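UL37 (Suid herpesvirus 1, PDB 4K70) is an inner tegument protein of the herpesvirus particle that probably acts in the control of viral trafficking, represented here by its N-terminal half, which binds metal ions. Local coordinates at residues 26-34 and 464-472; 317-327 and 367-377. One frame throughout, in Å; residues are numbered along the deposited sequence.

In the fold
Both contacts pair helices of this all-helical half of the protein, and they lie on opposite sides of the chain's centre, with centres about 54 Å apart and nearest atoms about 35 Å apart. Neither is wholly core: each mixes buried residues with partly exposed ones. Interaction 1 brings the first part of the chain against its last helix, 430 residues on, whereas interaction 2 joins elements only 40 residues apart; they share no helix. Neither has a direct hydrogen bond across it. Interaction 1 is small, 440 Å² in all, and built of aromatic and alanine packing; interaction 2 buries 608 Å² and adds two bridging waters at the end away from its tryptophan knob.

Interaction 1 (26-34 and 464-472); sequences RILEFFMAA and AAREALNTW
F31 and L469 meet where the axes of helices 26-32 and 464-472 run 8.5 Å apart and nearly parallel, crossing at -23°. The F31 ring is turned to the partner with CG beside its own backbone N (chi1 -75°), which brings CG of F31 within 3.7 Å of CD2 of L469. L469 CG lies over one face of the ring, a CH-pi contact 4.2 Å from the ring centroid and 22° off its normal; I27 O lies over the opposite face. A468 CB touches the ring edge near its plane, and A465 CB approaches CE2.

L28 adds its CD2 methyl, which comes within 3.7 Å of A468 CB and also packs on the backbone of A464, while its CD1 meets A464 CB. Farther along, M32 lays CG 3.4 Å from A468 O, its chain bent at the last torsion so that CE reaches A468 CB, and SD touches CG2 of T471. The carbonyl oxygen F31 O stands over the face of W472, 3.2 Å from CG.

Helix 63-78 packs beside both segments: its residue E64 touches L28 and A464 and accepts a hydrogen bond from A465 N, and W78 meets W472 edge-to-face. Helix 438-458 backs L469 and R466, and helix 4-12 packs on F30.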
loop_
_atom_site.group_PDB
_atom_site.type_symbol
_atom_site.label_atom_id
_atom_site.label_comp_id
_atom_site.label_asym_id
_atom_site.label_seq_id
_atom_site.Cartn_x
_atom_site.Cartn_y
_atom_site.Cartn_z
ATOM N N ARG A 26 33.353 13.426 -15.797
ATOM C CA ARG A 26 32.835 12.069 -15.709
ATOM C C ARG A 26 32.170 11.789 -14.366
ATOM O O ARG A 26 31.068 11.249 -14.314
ATOM C CB ARG A 26 33.972 11.077 -15.920
ATOM C CG ARG A 26 34.709 11.296 -17.205
ATOM C CD ARG A 26 33.761 11.161 -18.383
ATOM N NE ARG A 26 34.472 11.268 -19.652
ATOM C CZ ARG A 26 34.289 12.253 -20.523
ATOM N NH1 ARG A 26 33.403 13.207 -20.263
ATOM N NH2 ARG A 26 34.982 12.278 -21.653
ATOM N N ILE A 27 32.858 12.133 -13.281
ATOM C CA ILE A 27 32.326 11.914 -11.941
ATOM C C ILE A 27 31.069 12.752 -11.744
ATOM O O ILE A 27 30.065 12.272 -11.214
ATOM C CB ILE A 27 33.375 12.228 -10.842
ATOM C CG1 ILE A 27 34.552 11.260 -10.937
ATOM C CG2 ILE A 27 32.737 12.156 -9.458
ATOM C CD1 ILE A 27 35.706 11.588 -10.017
ATOM N N LEU A 28 31.121 14.001 -12.198
ATOM C CA LEU A 28 29.976 14.900 -12.106
ATOM C C LEU A 28 28.782 14.338 -12.872
ATOM O O LEU A 28 27.633 14.552 -12.483
ATOM C CB LEU A 28 30.335 16.296 -12.624
ATOM C CG LEU A 28 31.327 17.111 -11.788
ATOM C CD1 LEU A 28 31.726 18.382 -12.525
ATOM C CD2 LEU A 28 30.763 17.438 -10.409
ATOM N N GLU A 29 29.054 13.612 -13.951
ATOM C CA GLU A 29 27.984 12.997 -14.735
ATOM C C GLU A 29 27.318 11.865 -13.962
ATOM O O GLU A 29 26.093 11.709 -13.998
ATOM C CB GLU A 29 28.516 12.487 -16.075
ATOM C CG GLU A 29 28.835 13.600 -17.057
ATOM C CD GLU A 29 29.877 13.197 -18.081
ATOM O OE1 GLU A 29 30.011 11.982 -18.353
ATOM O OE2 GLU A 29 30.568 14.101 -18.605
ATOM N N PHE A 30 28.129 11.080 -13.259
ATOM C CA PHE A 30 27.596 10.019 -12.421
ATOM C C PHE A 30 26.723 10.628 -11.332
ATOM O O PHE A 30 25.638 10.122 -11.041
ATOM C CB PHE A 30 28.723 9.190 -11.819
ATOM C CG PHE A 30 28.257 8.158 -10.836
ATOM C CD1 PHE A 30 27.632 7.000 -11.269
ATOM C CD2 PHE A 30 28.452 8.343 -9.478
ATOM C CE1 PHE A 30 27.203 6.043 -10.359
ATOM C CE2 PHE A 30 28.028 7.394 -8.565
ATOM C CZ PHE A 30 27.403 6.239 -9.006
ATOM N N PHE A 31 27.194 11.731 -10.753
ATOM C CA PHE A 31 26.444 12.441 -9.723
ATOM C C PHE A 31 25.022 12.786 -10.176
ATOM O O PHE A 31 24.113 12.894 -9.354
ATOM C CB PHE A 31 27.191 13.710 -9.285
ATOM C CG PHE A 31 28.387 13.446 -8.409
ATOM C CD1 PHE A 31 28.564 12.213 -7.805
ATOM C CD2 PHE A 31 29.331 14.439 -8.179
ATOM C CE1 PHE A 31 29.668 11.966 -6.986
ATOM C CE2 PHE A 31 30.438 14.205 -7.363
ATOM C CZ PHE A 31 30.606 12.968 -6.767
ATOM N N MET A 32 24.824 12.943 -11.482
ATOM C CA MET A 32 23.516 13.333 -12.005
ATOM C C MET A 32 22.840 12.281 -12.899
ATOM O O MET A 32 21.765 12.523 -13.451
ATOM C CB MET A 32 23.620 14.669 -12.740
ATOM C CG MET A 32 23.876 15.847 -11.813
ATOM S SD MET A 32 23.967 17.414 -12.690
ATOM C CE MET A 32 25.557 17.245 -13.495
ATOM N N ALA A 33 23.458 11.113 -13.015
ATOM C CA ALA A 33 22.939 10.055 -13.878
ATOM C C ALA A 33 21.545 9.575 -13.474
ATOM O O ALA A 33 21.106 9.762 -12.338
ATOM C CB ALA A 33 23.912 8.886 -13.934
ATOM N N ALA A 34 20.848 8.955 -14.420
ATOM C CA ALA A 34 19.486 8.504 -14.187
ATOM C C ALA A 34 19.379 6.991 -14.333
ATOM O O ALA A 34 18.331 6.401 -14.066
ATOM C CB ALA A 34 18.537 9.196 -15.143
ATOM N N ALA A 464 32.244 21.854 -7.537
ATOM C CA ALA A 464 31.360 21.439 -8.616
ATOM C C ALA A 464 30.548 20.239 -8.141
ATOM O O ALA A 464 29.408 20.042 -8.556
ATOM C CB ALA A 464 32.169 21.076 -9.849
ATOM N N ALA A 465 31.157 19.443 -7.266
ATOM C CA ALA A 465 30.496 18.299 -6.656
ATOM C C ALA A 465 29.218 18.744 -5.958
ATOM O O ALA A 465 28.163 18.154 -6.149
ATOM C CB ALA A 465 31.430 17.615 -5.674
ATOM N N ARG A 466 29.327 19.802 -5.163
ATOM C CA ARG A 466 28.177 20.374 -4.477
ATOM C C ARG A 466 27.065 20.767 -5.448
ATOM O O ARG A 466 25.888 20.541 -5.185
ATOM C CB ARG A 466 28.599 21.588 -3.649
ATOM C CG ARG A 466 27.437 22.303 -2.986
ATOM C CD ARG A 466 27.926 23.329 -1.981
ATOM N NE ARG A 466 28.693 22.718 -0.896
ATOM C CZ ARG A 466 28.202 22.441 0.308
ATOM N NH1 ARG A 466 26.939 22.726 0.597
ATOM N NH2 ARG A 466 28.975 21.890 1.232
ATOM N N GLU A 467 27.440 21.351 -6.576
ATOM C CA GLU A 467 26.444 21.863 -7.504
ATOM C C GLU A 467 25.773 20.736 -8.278
ATOM O O GLU A 467 24.567 20.782 -8.538
ATOM C CB GLU A 467 27.079 22.859 -8.465
ATOM C CG GLU A 467 26.081 23.809 -9.089
ATOM C CD GLU A 467 26.695 24.669 -10.174
ATOM O OE1 GLU A 467 27.876 25.074 -10.034
ATOM O OE2 GLU A 467 25.991 24.938 -11.173
ATOM N N ALA A 468 26.556 19.726 -8.651
ATOM C CA ALA A 468 26.018 18.565 -9.360
ATOM C C ALA A 468 25.032 17.787 -8.482
ATOM O O ALA A 468 23.907 17.515 -8.889
ATOM C CB ALA A 468 27.140 17.662 -9.821
ATOM N N LEU A 469 25.467 17.442 -7.273
ATOM C CA LEU A 469 24.642 16.675 -6.345
ATOM C C LEU A 469 23.361 17.414 -5.947
ATOM O O LEU A 469 22.289 16.806 -5.877
ATOM C CB LEU A 469 25.465 16.259 -5.118
ATOM C CG LEU A 469 26.523 15.200 -5.450
ATOM C CD1 LEU A 469 27.542 14.999 -4.320
ATOM C CD2 LEU A 469 25.845 13.877 -5.817
ATOM N N ASN A 470 23.472 18.722 -5.698
ATOM C CA ASN A 470 22.300 19.572 -5.437
ATOM C C ASN A 470 21.308 19.555 -6.589
ATOM O O ASN A 470 20.097 19.518 -6.381
ATOM C CB ASN A 470 22.717 21.023 -5.170
ATOM C CG ASN A 470 23.017 21.285 -3.712
ATOM O OD1 ASN A 470 22.458 20.633 -2.831
ATOM N ND2 ASN A 470 23.897 22.248 -3.446
ATOM N N THR A 471 21.833 19.603 -7.807
ATOM C CA THR A 471 21.002 19.569 -9.000
ATOM C C THR A 471 20.278 18.232 -9.115
ATOM O O THR A 471 19.097 18.174 -9.464
ATOM C CB THR A 471 21.851 19.809 -10.260
ATOM O OG1 THR A 471 22.408 21.129 -10.206
ATOM C CG2 THR A 471 21.012 19.658 -11.523
ATOM N N TRP A 472 20.995 17.157 -8.813
ATOM C CA TRP A 472 20.420 15.823 -8.856
ATOM C C TRP A 472 19.319 15.641 -7.811
ATOM O O TRP A 472 18.227 15.169 -8.115
ATOM C CB TRP A 472 21.514 14.790 -8.633
ATOM C CG TRP A 472 21.007 13.402 -8.685
ATOM C CD1 TRP A 472 20.437 12.778 -9.756
ATOM C CD2 TRP A 472 21.026 12.447 -7.622
ATOM N NE1 TRP A 472 20.092 11.489 -9.422
ATOM C CE2 TRP A 472 20.445 11.260 -8.120
ATOM C CE3 TRP A 472 21.480 12.477 -6.302
ATOM C CZ2 TRP A 472 20.306 10.116 -7.340
ATOM C CZ3 TRP A 472 21.346 11.341 -5.532
ATOM C CH2 TRP A 472 20.759 10.174 -6.052
#

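Interaction 2 (317-327 and 367-377); sequences QVDATGVWEAV and AQRAVGCTAVV
W324 is the knob of this contact, its side chain set among A370, C373, T374 and V377 of helix 367-377. The axes of helices 321-327 and 367-377 approach to 8.7 Å and cross at 43°. CB of W324 lies 3.3 Å from OG1 of T374 and also near A370 O. CG, anti to the backbone N (chi1 176°), carries the indole over the partner helix. CD2, CE2 and CZ2 pass over C373 CB, with CZ2 3.5 Å from it; this CB stands over the face of the six-membered ring, 3.4 Å from its centroid and 9° off the normal, a CH-pi contact, and the C373 sulfur makes an oblique sulfur-aromatic contact with the same ring. CE3 comes close to OG1 of T374, and CZ3 and CH2 meet CG2 of V377 at the ring edge. NE1 hydrogen-bonds a glycerol, probably from the crystallisation liquor.

At the other end, A320, the N-cap residue, rests CB 3.7 Å from CG2 of V371. Q317 bends at chi2 so that CD packs on A367 CB at 3.5 Å, while NE2 donates to V318 O in the carbonyl plane. One water links Q317 OE1 to Q368 NE2, and the Q368 amide is also held at OE1 by T365 N; a second joins V318 O, A320 N and A367 O. D319 starts an Asx turn.

Helix 333-342 packs on V327 and T374; E325, on the helix of W324, is a calcium ligand in a crystal structure of this protein, with no ion bound to it here. The T374 hydroxyl donates to A370 O at 2.7 Å, so it is satisfied within its own helix. The chemistry thus divides: apolar and aromatic packing joins the helices, while water links the polar groups before helix 321-327 to the partner helix.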
loop_
_atom_site.group_PDB
_atom_site.type_symbol
_atom_site.label_atom_id
_atom_site.label_comp_id
_atom_site.label_asym_id
_atom_site.label_seq_id
_atom_site.Cartn_x
_atom_site.Cartn_y
_atom_site.Cartn_z
ATOM N N GLN A 317 -36.010 1.057 3.498
ATOM C CA GLN A 317 -34.981 2.056 3.746
ATOM C C GLN A 317 -34.115 1.622 4.936
ATOM O O GLN A 317 -34.545 1.696 6.086
ATOM C CB GLN A 317 -35.614 3.424 4.016
ATOM C CG GLN A 317 -34.594 4.535 4.181
ATOM C CD GLN A 317 -33.643 4.616 3.003
ATOM O OE1 GLN A 317 -34.047 4.972 1.886
ATOM N NE2 GLN A 317 -32.378 4.242 3.229
ATOM N N VAL A 318 -32.910 1.132 4.662
ATOM C CA VAL A 318 -32.007 0.781 5.747
ATOM C C VAL A 318 -31.456 2.054 6.362
ATOM O O VAL A 318 -31.356 3.091 5.708
ATOM C CB VAL A 318 -30.826 -0.118 5.293
ATOM C CG1 VAL A 318 -31.338 -1.435 4.771
ATOM C CG2 VAL A 318 -29.982 0.597 4.250
ATOM N N ASP A 319 -31.105 1.975 7.632
ATOM C CA ASP A 319 -30.564 3.137 8.320
ATOM C C ASP A 319 -29.044 3.184 8.235
ATOM O O ASP A 319 -28.353 2.464 8.951
ATOM C CB ASP A 319 -31.013 3.116 9.770
ATOM C CG ASP A 319 -30.397 4.229 10.591
ATOM O OD1 ASP A 319 -30.023 5.285 10.023
ATOM O OD2 ASP A 319 -30.302 4.028 11.816
ATOM N N ALA A 320 -28.522 4.044 7.369
ATOM C CA ALA A 320 -27.083 4.196 7.255
ATOM C C ALA A 320 -26.551 5.473 7.900
ATOM O O ALA A 320 -25.390 5.818 7.723
ATOM C CB ALA A 320 -26.652 4.112 5.784
ATOM N N THR A 321 -27.387 6.182 8.648
ATOM C CA THR A 321 -26.939 7.429 9.279
ATOM C C THR A 321 -25.747 7.245 10.209
ATOM O O THR A 321 -24.773 7.988 10.129
ATOM C CB THR A 321 -28.081 8.142 10.035
ATOM O OG1 THR A 321 -28.598 7.274 11.049
ATOM C CG2 THR A 321 -29.191 8.489 9.070
ATOM N N GLY A 322 -25.805 6.254 11.088
ATOM C CA GLY A 322 -24.697 6.021 11.998
ATOM C C GLY A 322 -23.398 5.638 11.298
ATOM O O GLY A 322 -22.313 6.103 11.679
ATOM N N VAL A 323 -23.485 4.787 10.274
ATOM C CA VAL A 323 -22.263 4.359 9.599
ATOM C C VAL A 323 -21.668 5.508 8.796
ATOM O O VAL A 323 -20.452 5.679 8.752
ATOM C CB VAL A 323 -22.466 3.119 8.701
ATOM C CG1 VAL A 323 -23.542 3.371 7.667
ATOM C CG2 VAL A 323 -21.129 2.738 8.028
ATOM N N TRP A 324 -22.537 6.308 8.186
ATOM C CA TRP A 324 -22.107 7.473 7.420
ATOM C C TRP A 324 -21.440 8.487 8.341
ATOM O O TRP A 324 -20.436 9.106 7.980
ATOM C CB TRP A 324 -23.318 8.115 6.715
ATOM C CG TRP A 324 -22.987 9.369 5.977
ATOM C CD1 TRP A 324 -23.696 10.546 5.993
ATOM C CD2 TRP A 324 -21.841 9.600 5.131
ATOM N NE1 TRP A 324 -23.072 11.476 5.198
ATOM C CE2 TRP A 324 -21.937 10.926 4.661
ATOM C CE3 TRP A 324 -20.758 8.806 4.722
ATOM C CZ2 TRP A 324 -20.979 11.486 3.810
ATOM C CZ3 TRP A 324 -19.812 9.363 3.872
ATOM C CH2 TRP A 324 -19.932 10.687 3.417
ATOM N N GLU A 325 -22.017 8.671 9.527
ATOM C CA GLU A 325 -21.399 9.527 10.540
ATOM C C GLU A 325 -20.010 9.011 10.941
ATOM O O GLU A 325 -19.043 9.783 11.010
ATOM C CB GLU A 325 -22.304 9.658 11.778
ATOM C CG GLU A 325 -23.544 10.519 11.531
ATOM C CD GLU A 325 -24.537 10.513 12.699
ATOM O OE1 GLU A 325 -24.158 10.053 13.803
ATOM O OE2 GLU A 325 -25.697 10.966 12.506
ATOM N N ALA A 326 -19.913 7.713 11.217
ATOM C CA ALA A 326 -18.630 7.149 11.646
ATOM C C ALA A 326 -17.586 7.210 10.530
ATOM O O ALA A 326 -16.400 7.417 10.793
ATOM C CB ALA A 326 -18.804 5.731 12.166
ATOM N N VAL A 327 -18.029 7.033 9.284
ATOM C CA VAL A 327 -17.138 7.129 8.123
ATOM C C VAL A 327 -16.615 8.556 7.958
ATOM O O VAL A 327 -15.447 8.777 7.656
ATOM C CB VAL A 327 -17.853 6.722 6.795
ATOM C CG1 VAL A 327 -17.093 7.299 5.596
ATOM C CG2 VAL A 327 -18.011 5.187 6.687
ATOM N N ALA A 367 -32.230 9.742 3.742
ATOM C CA ALA A 367 -31.813 8.409 4.165
ATOM C C ALA A 367 -31.078 7.680 3.032
ATOM O O ALA A 367 -30.125 6.941 3.269
ATOM C CB ALA A 367 -33.010 7.600 4.648
ATOM N N GLN A 368 -31.530 7.899 1.802
ATOM C CA GLN A 368 -30.882 7.314 0.634
ATOM C C GLN A 368 -29.509 7.925 0.412
ATOM O O GLN A 368 -28.573 7.245 -0.012
ATOM C CB GLN A 368 -31.752 7.512 -0.604
ATOM C CG GLN A 368 -32.965 6.569 -0.658
ATOM C CD GLN A 368 -33.954 6.977 -1.722
ATOM O OE1 GLN A 368 -33.790 8.017 -2.365
ATOM N NE2 GLN A 368 -34.995 6.161 -1.921
ATOM N N ARG A 369 -29.398 9.217 0.687
ATOM C CA ARG A 369 -28.122 9.920 0.608
ATOM C C ARG A 369 -27.081 9.307 1.535
ATOM O O ARG A 369 -25.927 9.158 1.149
ATOM C CB ARG A 369 -28.302 11.393 0.962
ATOM C CG ARG A 369 -28.903 12.224 -0.160
ATOM C CD ARG A 369 -29.207 13.646 0.318
ATOM N NE ARG A 369 -29.568 14.491 -0.813
ATOM C CZ ARG A 369 -30.802 14.884 -1.095
ATOM N NH1 ARG A 369 -31.807 14.565 -0.285
ATOM N NH2 ARG A 369 -31.020 15.643 -2.160
ATOM N N ALA A 370 -27.495 8.947 2.748
ATOM C CA ALA A 370 -26.580 8.334 3.719
ATOM C C ALA A 370 -26.039 6.992 3.209
ATOM O O ALA A 370 -24.859 6.668 3.398
ATOM C CB ALA A 370 -27.277 8.133 5.034
ATOM N N VAL A 371 -26.914 6.192 2.605
ATOM C CA VAL A 371 -26.486 4.915 2.009
ATOM C C VAL A 371 -25.567 5.162 0.818
ATOM O O VAL A 371 -24.528 4.511 0.663
ATOM C CB VAL A 371 -27.678 4.079 1.518
ATOM C CG1 VAL A 371 -27.178 2.791 0.863
ATOM C CG2 VAL A 371 -28.651 3.768 2.666
ATOM N N GLY A 372 -25.951 6.108 -0.036
ATOM C CA GLY A 372 -25.161 6.383 -1.223
ATOM C C GLY A 372 -23.797 6.962 -0.900
ATOM O O GLY A 372 -22.784 6.552 -1.469
ATOM N N CYS A 373 -23.777 7.958 -0.021
ATOM C CA CYS A 373 -22.517 8.522 0.452
ATOM C C CYS A 373 -21.597 7.451 1.023
ATOM O O CYS A 373 -20.422 7.387 0.680
ATOM C CB CYS A 373 -22.787 9.595 1.515
ATOM S SG CYS A 373 -23.329 11.163 0.765
ATOM N N THR A 374 -22.126 6.619 1.910
ATOM C CA THR A 374 -21.317 5.571 2.512
ATOM C C THR A 374 -20.764 4.617 1.452
ATOM O O THR A 374 -19.597 4.205 1.513
ATOM C CB THR A 374 -22.125 4.787 3.568
ATOM O OG1 THR A 374 -22.638 5.698 4.545
ATOM C CG2 THR A 374 -21.238 3.743 4.271
ATOM N N ALA A 375 -21.591 4.283 0.463
ATOM C CA ALA A 375 -21.187 3.322 -0.555
ATOM C C ALA A 375 -20.200 3.932 -1.542
ATOM O O ALA A 375 -19.240 3.274 -1.957
ATOM C CB ALA A 375 -22.401 2.756 -1.290
ATOM N N VAL A 376 -20.412 5.190 -1.915
ATOM C CA VAL A 376 -19.456 5.856 -2.810
ATOM C C VAL A 376 -18.065 6.036 -2.164
ATOM O O VAL A 376 -17.033 5.682 -2.742
ATOM C CB VAL A 376 -19.978 7.225 -3.271
ATOM C CG1 VAL A 376 -18.884 7.983 -3.983
ATOM C CG2 VAL A 376 -21.205 7.062 -4.177
ATOM N N VAL A 377 -18.033 6.609 -0.967
ATOM C CA VAL A 377 -16.758 6.776 -0.268
ATOM C C VAL A 377 -16.118 5.407 0.016
ATOM O O VAL A 377 -14.900 5.228 -0.114
ATOM C CB VAL A 377 -16.954 7.559 1.029
ATOM C CG1 VAL A 377 -15.674 7.508 1.891
ATOM C CG2 VAL A 377 -17.337 8.999 0.711
HETATM O O HOH W 1 -35.648 4.150 -0.171
HETATM O O HOH W 2 -29.946 6.055 5.740
#